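Local coordinates for protein trichothecene 3-O-acetyltransferase (Fusarium sporotrichioides, PDB 2ZBA) that transfers an acetyl group from acetyl-CoA to the 3-hydroxyl of trichothecene mycotoxins during the biosynthesis of compounds such as T-2 toxin, at residues Q318-Y322 with S372-D376; V301-M307 with L351-Q356; E216-I221 with A357-Y361. The contacts are given in a common frame with arbitrary orientation. Numbering follows the deposited sequence.

Contact 1: Q318-Y322 with S372-D376; sequences QNMTY and SLTAD. With CA (calcium ion), chain H; ZBA (12,13-Epoxytrichothec-9-ene-3,4,8,15-tetrol-4,15-diacetate-8-isovalerate), chain F.
This contact forms part of the trichothecene pocket wall in a BAHD-superfamily acetyltransferase, where the edge strand of a mixed sheet meets a loop that carries a calcium ligand. Residues 318-322 run as an extended beta strand, with the CA-to-CB bonds of Met320 and Tyr322 toward the loop; 372-376 are irregular and turn after Ser372, with Ala375 N bonded to Ser372 O (3.1 Å) and an ST turn from Thr374 N to Ser372 OG (3.2 Å). The CA atoms come closest at Met320 and Leu373, 6.8 Å apart. Leu373 (m, t) is the centrepiece: its CD1 lies 3.8 Å from Gln318 NE2, its CD2 3.8 Å from Asn319 OD1, and its CB 4.0 Å from SE of Met320 (selenomethionine; m, t). Tyr322 (chi1 m) turns its ring back along the strand so that OH donates a 2.5 Å hydrogen bond to Leu373 O, near the ring plane. Asn319 OD1 accepts from Met320 N (2.8 Å) and from Gln220. Gln318 (t, t) contacts coenzyme A and T-2 toxin, its NE2 modelled unusually close to toxin O14, 2.3 Å; toxin O11 is 3.2 Å from Met320 CE, C41 3.2 Å from Ser372 OG. Asp376 binds calcium through OD1 and OD2, both at 2.6 Å. The Tyr322 hydroxyl, bonded also by Gln220 NE2, thus gives its proton to backbone, one short hydrogen bond leaving the Leu373 side chain to pack on the strand.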
loop_
_atom_site.group_PDB
_atom_site.type_symbol
_atom_site.label_atom_id
_atom_site.label_comp_id
_atom_site.label_asym_id
_atom_site.label_seq_id
_atom_site.Cartn_x
_atom_site.Cartn_y
_atom_site.Cartn_z
ATOM N N GLN A 318 5.125 5.580 -8.047
ATOM C CA GLN A 318 5.745 5.071 -6.851
ATOM C C GLN A 318 7.115 4.566 -7.272
ATOM O O GLN A 318 7.315 4.222 -8.444
ATOM C CB GLN A 318 4.891 3.908 -6.345
ATOM C CG GLN A 318 5.306 3.281 -5.034
ATOM C CD GLN A 318 4.340 2.188 -4.601
ATOM O OE1 GLN A 318 3.530 2.395 -3.690
ATOM N NE2 GLN A 318 4.392 1.032 -5.273
ATOM N N ASN A 319 8.057 4.564 -6.332
ATOM C CA ASN A 319 9.303 3.833 -6.479
ATOM C C ASN A 319 9.647 3.307 -5.094
ATOM O O ASN A 319 8.820 3.388 -4.181
ATOM C CB ASN A 319 10.398 4.772 -7.018
ATOM C CG ASN A 319 11.504 4.031 -7.757
ATOM O OD1 ASN A 319 11.703 2.830 -7.573
ATOM N ND2 ASN A 319 12.239 4.759 -8.594
HETATM N N MSE A 320 10.848 2.770 -4.930
HETATM C CA MSE A 320 11.317 2.324 -3.647
HETATM C C MSE A 320 12.724 2.871 -3.459
HETATM O O MSE A 320 13.409 3.220 -4.425
HETATM C CB MSE A 320 11.302 0.791 -3.555
HETATM C CG MSE A 320 9.889 0.136 -3.677
HETATM SE SE MSE A 320 9.892 -1.718 -3.092
HETATM C CE MSE A 320 9.029 -1.510 -1.337
ATOM N N THR A 321 13.153 2.968 -2.215
ATOM C CA THR A 321 14.558 3.173 -1.934
ATOM C C THR A 321 15.103 1.846 -1.379
ATOM O O THR A 321 14.380 1.078 -0.709
ATOM C CB THR A 321 14.811 4.390 -0.989
ATOM O OG1 THR A 321 14.224 4.153 0.298
ATOM C CG2 THR A 321 14.230 5.685 -1.597
ATOM N N TYR A 322 16.369 1.580 -1.665
ATOM C CA TYR A 322 17.003 0.321 -1.302
ATOM C C TYR A 322 18.209 0.544 -0.416
ATOM O O TYR A 322 18.971 1.490 -0.598
ATOM C CB TYR A 322 17.383 -0.440 -2.564
ATOM C CG TYR A 322 16.204 -0.635 -3.484
ATOM C CD1 TYR A 322 15.264 -1.640 -3.242
ATOM C CD2 TYR A 322 15.997 0.214 -4.579
ATOM C CE1 TYR A 322 14.141 -1.802 -4.091
ATOM C CE2 TYR A 322 14.888 0.051 -5.425
ATOM C CZ TYR A 322 13.975 -0.963 -5.179
ATOM O OH TYR A 322 12.893 -1.117 -6.020
ATOM N N SER A 372 11.073 -5.733 -11.519
ATOM C CA SER A 372 10.245 -5.757 -10.316
ATOM C C SER A 372 10.784 -4.784 -9.273
ATOM O O SER A 372 11.984 -4.687 -9.074
ATOM C CB SER A 372 10.199 -7.172 -9.736
ATOM O OG SER A 372 9.665 -7.179 -8.431
ATOM N N LEU A 373 9.883 -4.095 -8.581
ATOM C CA LEU A 373 10.279 -3.226 -7.458
ATOM C C LEU A 373 11.019 -3.945 -6.327
ATOM O O LEU A 373 11.743 -3.317 -5.569
ATOM C CB LEU A 373 9.083 -2.437 -6.903
ATOM C CG LEU A 373 8.565 -1.280 -7.765
ATOM C CD1 LEU A 373 7.463 -0.489 -7.025
ATOM C CD2 LEU A 373 9.671 -0.359 -8.185
ATOM N N THR A 374 10.859 -5.262 -6.232
ATOM C CA THR A 374 11.534 -6.044 -5.190
ATOM C C THR A 374 12.420 -7.130 -5.833
ATOM O O THR A 374 12.600 -8.201 -5.277
ATOM C CB THR A 374 10.498 -6.664 -4.174
ATOM O OG1 THR A 374 9.620 -7.552 -4.867
ATOM C CG2 THR A 374 9.636 -5.582 -3.517
ATOM N N ALA A 375 12.982 -6.831 -7.013
ATOM C CA ALA A 375 13.749 -7.810 -7.802
ATOM C C ALA A 375 14.859 -8.537 -7.031
ATOM O O ALA A 375 15.014 -9.758 -7.182
ATOM C CB ALA A 375 14.299 -7.163 -9.079
ATOM N N ASP A 376 15.587 -7.806 -6.178
ATOM C CA ASP A 376 16.713 -8.356 -5.423
ATOM C C ASP A 376 16.417 -8.672 -3.947
ATOM O O ASP A 376 17.330 -8.988 -3.188
ATOM C CB ASP A 376 17.919 -7.414 -5.497
ATOM C CG ASP A 376 18.477 -7.281 -6.898
ATOM O OD1 ASP A 376 17.986 -7.960 -7.837
ATOM O OD2 ASP A 376 19.411 -6.469 -7.061
HETATM CA CA CA H . 19.564 -7.064 -9.643
HETATM O O18 ZBA F . 6.054 -8.741 -2.616
HETATM C C44 ZBA F . 5.386 -8.763 -3.620
HETATM C C45 ZBA F . 5.715 -9.460 -4.890
HETATM C C46 ZBA F . 4.581 -10.109 -5.579
HETATM C C48 ZBA F . 3.814 -11.192 -5.011
HETATM C C47 ZBA F . 4.111 -9.739 -6.940
HETATM O O17 ZBA F . 4.222 -8.113 -3.648
HETATM C C31 ZBA F . 3.860 -7.149 -2.611
HETATM C C30 ZBA F . 4.740 -5.912 -2.688
HETATM C C32 ZBA F . 2.387 -6.931 -2.757
HETATM C C39 ZBA F . 1.554 -8.166 -2.605
HETATM C C33 ZBA F . 1.896 -5.731 -2.976
HETATM C C34 ZBA F . 2.724 -4.494 -3.039
HETATM O O10 ZBA F . 2.753 -3.901 -1.686
HETATM C C29 ZBA F . 4.211 -4.687 -3.516
HETATM C C38 ZBA F . 4.209 -5.027 -5.023
HETATM O O12 ZBA F . 5.412 -5.756 -5.366
HETATM C C40 ZBA F . 5.774 -5.750 -6.647
HETATM C C41 ZBA F . 6.977 -6.604 -6.877
HETATM O O13 ZBA F . 5.243 -5.168 -7.486
HETATM C C28 ZBA F . 5.059 -3.344 -3.240
HETATM C C37 ZBA F . 6.498 -3.462 -3.813
HETATM C C35 ZBA F . 5.011 -3.078 -1.724
HETATM C C25 ZBA F . 3.594 -2.748 -1.484
HETATM C C36 ZBA F . 5.956 -3.490 -0.718
HETATM O O11 ZBA F . 5.901 -2.119 -1.145
HETATM C C27 ZBA F . 4.270 -2.044 -3.727
HETATM C C26 ZBA F . 3.496 -1.621 -2.489
HETATM O O16 ZBA F . 2.153 -1.280 -2.725
HETATM O O14 ZBA F . 5.073 -0.916 -4.191
HETATM O O HOH W 1 20.900 -7.013 -11.728
#

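Contact 2: V301-M307 with L351-Q356. With COA (coenzyme A), chain E.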
loop_
_atom_site.group_PDB
_atom_site.type_symbol
_atom_site.label_atom_id
_atom_site.label_comp_id
_atom_site.label_asym_id
_atom_site.label_seq_id
_atom_site.Cartn_x
_atom_site.Cartn_y
_atom_site.Cartn_z
ATOM N N VAL A 301 8.046 4.687 -1.846
ATOM C CA VAL A 301 8.090 6.144 -1.844
ATOM C C VAL A 301 7.093 6.644 -2.878
ATOM O O VAL A 301 7.147 6.271 -4.043
ATOM C CB VAL A 301 9.568 6.734 -2.049
ATOM C CG1 VAL A 301 10.335 6.012 -3.142
ATOM C CG2 VAL A 301 9.528 8.244 -2.326
ATOM N N ASP A 302 6.147 7.458 -2.423
ATOM C CA ASP A 302 5.316 8.236 -3.315
ATOM C C ASP A 302 6.172 9.197 -4.165
ATOM O O ASP A 302 6.837 10.086 -3.627
ATOM C CB ASP A 302 4.300 9.017 -2.472
ATOM C CG ASP A 302 3.403 9.901 -3.296
ATOM O OD1 ASP A 302 3.355 9.723 -4.520
ATOM O OD2 ASP A 302 2.742 10.785 -2.700
HETATM N N MSE A 303 6.110 9.035 -5.490
HETATM C CA MSE A 303 6.887 9.877 -6.410
HETATM C C MSE A 303 6.182 11.151 -6.872
HETATM O O MSE A 303 6.734 11.886 -7.676
HETATM C CB MSE A 303 7.356 9.080 -7.636
HETATM C CG MSE A 303 8.530 8.158 -7.346
HETATM SE SE MSE A 303 9.961 9.129 -6.504
HETATM C CE MSE A 303 10.374 10.405 -8.033
ATOM N N ARG A 304 4.972 11.415 -6.374
ATOM C CA ARG A 304 4.196 12.581 -6.832
ATOM C C ARG A 304 4.890 13.918 -6.523
ATOM O O ARG A 304 5.083 14.722 -7.413
ATOM C CB ARG A 304 2.774 12.562 -6.251
ATOM C CG ARG A 304 1.811 11.631 -6.954
ATOM C CD ARG A 304 0.697 11.210 -5.988
ATOM N NE ARG A 304 -0.215 10.278 -6.634
ATOM C CZ ARG A 304 0.028 8.982 -6.818
ATOM N NH1 ARG A 304 1.146 8.435 -6.378
ATOM N NH2 ARG A 304 -0.869 8.234 -7.432
ATOM N N GLY A 305 5.272 14.130 -5.264
ATOM C CA GLY A 305 6.032 15.313 -4.833
ATOM C C GLY A 305 7.317 15.595 -5.608
ATOM O O GLY A 305 7.413 16.612 -6.299
ATOM N N PRO A 306 8.304 14.681 -5.520
ATOM C CA PRO A 306 9.538 14.793 -6.288
ATOM C C PRO A 306 9.341 14.963 -7.808
ATOM O O PRO A 306 10.099 15.704 -8.440
ATOM C CB PRO A 306 10.270 13.478 -5.965
ATOM C CG PRO A 306 9.742 13.075 -4.627
ATOM C CD PRO A 306 8.308 13.491 -4.645
HETATM N N MSE A 307 8.340 14.303 -8.396
HETATM C CA MSE A 307 8.077 14.457 -9.846
HETATM C C MSE A 307 7.429 15.788 -10.243
HETATM O O MSE A 307 7.352 16.114 -11.429
HETATM C CB MSE A 307 7.208 13.314 -10.394
HETATM C CG MSE A 307 7.917 11.989 -10.627
HETATM SE SE MSE A 307 9.647 12.059 -11.603
HETATM C CE MSE A 307 9.168 12.967 -13.005
ATOM N N LEU A 351 15.886 10.629 -6.383
ATOM C CA LEU A 351 14.610 9.910 -6.557
ATOM C C LEU A 351 14.057 10.085 -7.969
ATOM O O LEU A 351 13.620 9.111 -8.611
ATOM C CB LEU A 351 13.552 10.383 -5.549
ATOM C CG LEU A 351 13.737 10.019 -4.074
ATOM C CD1 LEU A 351 12.692 10.707 -3.224
ATOM C CD2 LEU A 351 13.677 8.525 -3.903
ATOM N N ARG A 352 14.046 11.338 -8.430
ATOM C CA ARG A 352 13.638 11.663 -9.797
ATOM C C ARG A 352 14.409 10.925 -10.870
ATOM O O ARG A 352 13.817 10.330 -11.782
ATOM C CB ARG A 352 13.783 13.150 -10.040
ATOM C CG ARG A 352 12.494 13.854 -9.904
ATOM C CD ARG A 352 12.578 15.219 -10.474
ATOM N NE ARG A 352 12.551 16.185 -9.401
ATOM C CZ ARG A 352 13.618 16.711 -8.835
ATOM N NH1 ARG A 352 14.826 16.383 -9.269
ATOM N NH2 ARG A 352 13.467 17.585 -7.855
ATOM N N ARG A 353 15.734 10.992 -10.759
ATOM C CA ARG A 353 16.648 10.329 -11.692
ATOM C C ARG A 353 16.398 8.822 -11.763
ATOM O O ARG A 353 16.245 8.268 -12.833
ATOM C CB ARG A 353 18.123 10.611 -11.329
ATOM C CG ARG A 353 19.128 9.926 -12.281
ATOM C CD ARG A 353 18.949 10.384 -13.747
ATOM N NE ARG A 353 19.911 9.714 -14.641
ATOM C CZ ARG A 353 20.276 10.126 -15.852
ATOM N NH1 ARG A 353 19.796 11.255 -16.391
ATOM N NH2 ARG A 353 21.144 9.394 -16.537
ATOM N N ARG A 354 16.352 8.173 -10.607
ATOM C CA ARG A 354 16.132 6.732 -10.529
ATOM C C ARG A 354 14.769 6.343 -11.147
ATOM O O ARG A 354 14.651 5.298 -11.790
ATOM C CB ARG A 354 16.224 6.267 -9.067
ATOM C CG ARG A 354 17.658 6.331 -8.440
ATOM C CD ARG A 354 17.655 5.912 -6.964
ATOM N NE ARG A 354 17.012 4.607 -6.813
ATOM C CZ ARG A 354 15.872 4.384 -6.162
ATOM N NH1 ARG A 354 15.231 5.378 -5.532
ATOM N NH2 ARG A 354 15.356 3.157 -6.156
ATOM N N THR A 355 13.756 7.187 -10.944
ATOM C CA THR A 355 12.383 6.914 -11.391
ATOM C C THR A 355 12.267 7.107 -12.899
ATOM O O THR A 355 11.685 6.272 -13.607
ATOM C CB THR A 355 11.354 7.792 -10.625
ATOM O OG1 THR A 355 11.387 7.457 -9.228
ATOM C CG2 THR A 355 9.919 7.566 -11.118
ATOM N N GLN A 356 12.840 8.207 -13.383
ATOM C CA GLN A 356 12.900 8.493 -14.821
ATOM C C GLN A 356 13.766 7.469 -15.535
ATOM O O GLN A 356 13.467 7.115 -16.668
ATOM C CB GLN A 356 13.447 9.903 -15.095
ATOM C CG GLN A 356 12.524 11.037 -14.590
ATOM C CD GLN A 356 13.004 12.403 -15.034
ATOM O OE1 GLN A 356 12.831 12.807 -16.207
ATOM N NE2 GLN A 356 13.638 13.124 -14.106
HETATM N N1A COA E . 13.424 19.652 9.658
HETATM C C2A COA E . 12.860 18.870 10.652
HETATM N N3A COA E . 11.804 18.024 10.339
HETATM C C4A COA E . 11.322 17.952 9.065
HETATM C C5A COA E . 11.880 18.741 8.060
HETATM C C6A COA E . 12.944 19.601 8.363
HETATM N N6A COA E . 13.423 20.440 7.441
HETATM N N7A COA E . 11.213 18.477 6.912
HETATM C C8A COA E . 10.256 17.552 7.171
HETATM N N9A COA E . 10.313 17.213 8.498
HETATM C C1B COA E . 9.526 16.160 9.179
HETATM C C2B COA E . 8.068 16.569 9.360
HETATM O O2B COA E . 7.891 17.307 10.551
HETATM C C3B COA E . 7.369 15.222 9.348
HETATM O O3B COA E . 7.732 14.570 10.536
HETATM P P3B COA E . 6.731 13.804 11.542
HETATM O O7A COA E . 5.810 12.941 10.703
HETATM O O8A COA E . 5.879 14.788 12.297
HETATM O O9A COA E . 7.636 12.985 12.407
HETATM C C4B COA E . 8.158 14.477 8.290
HETATM O O4B COA E . 9.487 14.953 8.419
HETATM C C5B COA E . 7.701 14.665 6.852
HETATM O O5B COA E . 8.703 14.053 6.048
HETATM P P1A COA E . 8.321 13.237 4.711
HETATM O O1A COA E . 7.582 14.107 3.744
HETATM O O2A COA E . 9.514 12.533 4.108
HETATM O O3A COA E . 7.205 12.133 5.147
HETATM P P2A COA E . 7.446 10.790 6.010
HETATM O O4A COA E . 6.343 10.734 7.045
HETATM O O5A COA E . 8.832 10.625 6.583
HETATM O O6A COA E . 7.250 9.582 4.973
HETATM C CBP COA E . 7.855 8.224 3.079
HETATM C CCP COA E . 8.357 9.088 4.234
HETATM C CDP COA E . 7.500 6.862 3.675
HETATM C CEP COA E . 8.978 8.099 2.036
HETATM C CAP COA E . 6.609 8.889 2.485
HETATM O OAP COA E . 6.934 10.170 1.965
HETATM C C9P COA E . 5.907 8.094 1.409
HETATM O O9P COA E . 6.362 8.177 0.090
HETATM N N8P COA E . 4.831 7.372 1.730
HETATM C C7P COA E . 4.127 6.581 0.725
HETATM C C6P COA E . 4.768 5.213 0.491
HETATM C C5P COA E . 3.965 4.440 -0.543
HETATM O O5P COA E . 4.009 4.746 -1.760
HETATM N N4P COA E . 3.223 3.431 -0.103
HETATM C C3P COA E . 1.981 3.102 -0.798
HETATM C C2P COA E . 1.982 1.688 -1.371
HETATM S S1P COA E . 0.993 1.479 -2.885
#
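Strand residues Val301 and Asp302 run into a turn and then a short, weakly bonded helix, about 304-307, in which Met307 N reaches Met303 O at 3.0 Å (both selenomethionine); opposite lies a segment of helix 348-363, with CA atoms closest at Met307 and Arg352 (6.2 Å). Asp302 OD1 caps the turn by accepting from Arg304 N (3.0 Å) and forms a salt bridge with Arg304 NH1 (3.2 Å). This end of strand 294-302 lines the coenzyme A site, where Asp302 N donates to coenzyme A O9P (2.6 Å). Leu351 fills the apolar gap: its CD1 lies 4.1 Å from Val301 CG2 and 4.0 Å from Pro306 CG, its CB 3.9 Å from Met303 SE. Met303 extends CE to 3.3 Å from Thr355 OG1. Towards the outside, Arg352 NE donates to Pro306 O (2.7 Å), with Met307 SE against Arg352 CG at 3.8 Å. Helix 348-363 thus packs on the end of strand 294-302 and also covers neighbouring strand 318-326, where Leu351 touches Thr321 and Thr355 bonds Asn319.

Contact 3: E216-I221 with A357-Y361. With CA (calcium ion), chain H; CA (calcium ion), chain G.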
loop_
_atom_site.group_PDB
_atom_site.type_symbol
_atom_site.label_atom_id
_atom_site.label_comp_id
_atom_site.label_asym_id
_atom_site.label_seq_id
_atom_site.Cartn_x
_atom_site.Cartn_y
_atom_site.Cartn_z
ATOM N N GLU A 216 22.208 1.831 -11.614
ATOM C CA GLU A 216 21.102 2.495 -10.908
ATOM C C GLU A 216 19.820 1.646 -10.910
ATOM O O GLU A 216 18.971 1.808 -10.031
ATOM C CB GLU A 216 20.862 3.918 -11.465
ATOM C CG GLU A 216 20.175 4.019 -12.871
ATOM C CD GLU A 216 21.022 3.487 -14.043
ATOM O OE1 GLU A 216 22.272 3.524 -13.970
ATOM O OE2 GLU A 216 20.428 3.046 -15.052
ATOM N N LEU A 217 19.694 0.737 -11.876
ATOM C CA LEU A 217 18.514 -0.140 -11.961
ATOM C C LEU A 217 18.735 -1.582 -11.469
ATOM O O LEU A 217 17.833 -2.421 -11.540
ATOM C CB LEU A 217 17.909 -0.112 -13.370
ATOM C CG LEU A 217 17.293 1.224 -13.815
ATOM C CD1 LEU A 217 16.385 0.983 -14.958
ATOM C CD2 LEU A 217 16.528 1.981 -12.704
ATOM N N ASP A 218 19.913 -1.843 -10.925
ATOM C CA ASP A 218 20.263 -3.166 -10.395
ATOM C C ASP A 218 19.182 -3.718 -9.433
ATOM O O ASP A 218 18.675 -4.826 -9.643
ATOM C CB ASP A 218 21.631 -3.123 -9.730
ATOM C CG ASP A 218 21.973 -4.404 -8.969
ATOM O OD1 ASP A 218 21.448 -5.511 -9.249
ATOM O OD2 ASP A 218 22.827 -4.307 -8.086
ATOM N N HIS A 219 18.800 -2.937 -8.434
ATOM C CA HIS A 219 17.788 -3.389 -7.449
ATOM C C HIS A 219 16.416 -3.722 -8.037
ATOM O O HIS A 219 15.570 -4.351 -7.361
ATOM C CB HIS A 219 17.556 -2.332 -6.377
ATOM C CG HIS A 219 18.719 -2.091 -5.476
ATOM N ND1 HIS A 219 19.156 -3.015 -4.551
ATOM C CD2 HIS A 219 19.484 -0.989 -5.299
ATOM C CE1 HIS A 219 20.171 -2.509 -3.873
ATOM N NE2 HIS A 219 20.387 -1.281 -4.309
ATOM N N GLN A 220 16.177 -3.276 -9.263
ATOM C CA GLN A 220 14.889 -3.543 -9.921
ATOM C C GLN A 220 14.984 -4.491 -11.113
ATOM O O GLN A 220 14.019 -4.646 -11.841
ATOM C CB GLN A 220 14.160 -2.235 -10.260
ATOM C CG GLN A 220 14.142 -1.302 -9.034
ATOM C CD GLN A 220 13.639 0.091 -9.318
ATOM O OE1 GLN A 220 13.934 0.663 -10.349
ATOM N NE2 GLN A 220 12.926 0.671 -8.351
ATOM N N ILE A 221 16.130 -5.154 -11.273
ATOM C CA ILE A 221 16.315 -6.163 -12.336
ATOM C C ILE A 221 16.945 -7.432 -11.766
ATOM O O ILE A 221 17.917 -7.339 -11.012
ATOM C CB ILE A 221 17.183 -5.640 -13.526
ATOM C CG1 ILE A 221 16.561 -4.374 -14.134
ATOM C CG2 ILE A 221 17.312 -6.742 -14.635
ATOM C CD1 ILE A 221 17.559 -3.468 -14.868
ATOM N N ALA A 357 14.843 7.008 -14.888
ATOM C CA ALA A 357 15.671 5.944 -15.509
ATOM C C ALA A 357 14.845 4.658 -15.673
ATOM O O ALA A 357 14.895 4.010 -16.709
ATOM C CB ALA A 357 16.908 5.677 -14.707
ATOM N N LEU A 358 14.082 4.302 -14.639
ATOM C CA LEU A 358 13.198 3.138 -14.681
ATOM C C LEU A 358 12.186 3.269 -15.792
ATOM O O LEU A 358 12.005 2.321 -16.572
ATOM C CB LEU A 358 12.489 2.918 -13.330
ATOM C CG LEU A 358 11.527 1.710 -13.172
ATOM C CD1 LEU A 358 12.247 0.344 -13.335
ATOM C CD2 LEU A 358 10.808 1.759 -11.816
ATOM N N ALA A 359 11.551 4.439 -15.886
ATOM C CA ALA A 359 10.494 4.679 -16.868
ATOM C C ALA A 359 11.067 4.611 -18.285
ATOM O O ALA A 359 10.470 3.995 -19.171
ATOM C CB ALA A 359 9.818 6.037 -16.615
ATOM N N THR A 360 12.255 5.182 -18.469
ATOM C CA THR A 360 12.916 5.159 -19.782
ATOM C C THR A 360 13.256 3.724 -20.184
ATOM O O THR A 360 12.928 3.296 -21.283
ATOM C CB THR A 360 14.163 6.043 -19.802
ATOM O OG1 THR A 360 13.809 7.326 -19.314
ATOM C CG2 THR A 360 14.726 6.220 -21.243
ATOM N N TYR A 361 13.887 2.997 -19.269
ATOM C CA TYR A 361 14.293 1.600 -19.493
ATOM C C TYR A 361 13.111 0.702 -19.861
ATOM O O TYR A 361 13.180 -0.075 -20.821
ATOM C CB TYR A 361 15.027 1.069 -18.260
ATOM C CG TYR A 361 15.424 -0.391 -18.333
ATOM C CD1 TYR A 361 16.363 -0.844 -19.274
ATOM C CD2 TYR A 361 14.872 -1.311 -17.461
ATOM C CE1 TYR A 361 16.720 -2.183 -19.346
ATOM C CE2 TYR A 361 15.218 -2.654 -17.520
ATOM C CZ TYR A 361 16.149 -3.079 -18.460
ATOM O OH TYR A 361 16.483 -4.408 -18.497
HETATM CA CA CA H . 19.564 -7.064 -9.643
HETATM CA CA CA G . 22.550 -6.748 -7.365
HETATM O O HOH W 2 24.118 -6.197 -5.862
HETATM O O HOH W 3 21.932 -8.499 -5.678
HETATM O O HOH W 4 21.321 -5.529 -5.961
HETATM O O HOH W 1 20.900 -7.013 -11.728
#
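Apolar packing, with no hydrogen bond across it, joins a calcium-binding loop to the side of helix 348-363. The loop, between helix 191-197 and strand 237-244, is in 3-10 conformation at 216-219, and its CA trace comes nearest the helix at Leu217 and Leu358, 6.8 Å apart. Leu217 is the main wedge: CD1 lies 3.6 Å from Tyr361 CB, and CD2 is 4.2 Å from both Ala357 CB and Leu358 CB. Ile221 follows with CD1 3.6 Å from Tyr361 CE2, and on the other side in sequence Glu216 CG rests 4.1 Å from Ala357 CB. The tight backbone turn, with Gln220 N to Leu217 O at 2.9 Å and Ile221 N to Asp218 O at 3.0 Å, brings Asp218 O (2.4 Å) and Ile221 O (2.2 Å) to the same calcium, which also takes Asp218 OD1 (2.5 Å), with Asp376 contributing from another loop. Asp218 OD1 bridges to a second calcium, at 2.5 Å, which also binds Asp218 OD2 (2.6 Å) and three waters. Gln220 OE1 sits 3.4 Å from Leu358 CD1, whereas its NE2 bonds to Asn319 and Tyr322 of the edge strand, and the ring of His219 stacks on that of Tyr322.

How the contacts relate
The three contacts cluster on one side of the chain's centre: contact 1 lies about 12 Å from contact 2 and 9 Å from contact 3, centre to centre, and contacts 2 and 3 are about 13 Å apart. Along the chain the order is 216-221, 301-307, 318-322, 351-356, 357-361, 372-376, so contact 1 crosses both others, while contact 2 falls within the span of contact 3. Contacts 2 and 3 use successive turns of helix 348-363; contacts 1 and 2 use neighbouring antiparallel strands, with Asn319 O 2.8 Å from Val301 N. Contacts 1 and 3 share a calcium. Coenzyme A, toxin and metal sites are thus connected through one continuous packed region.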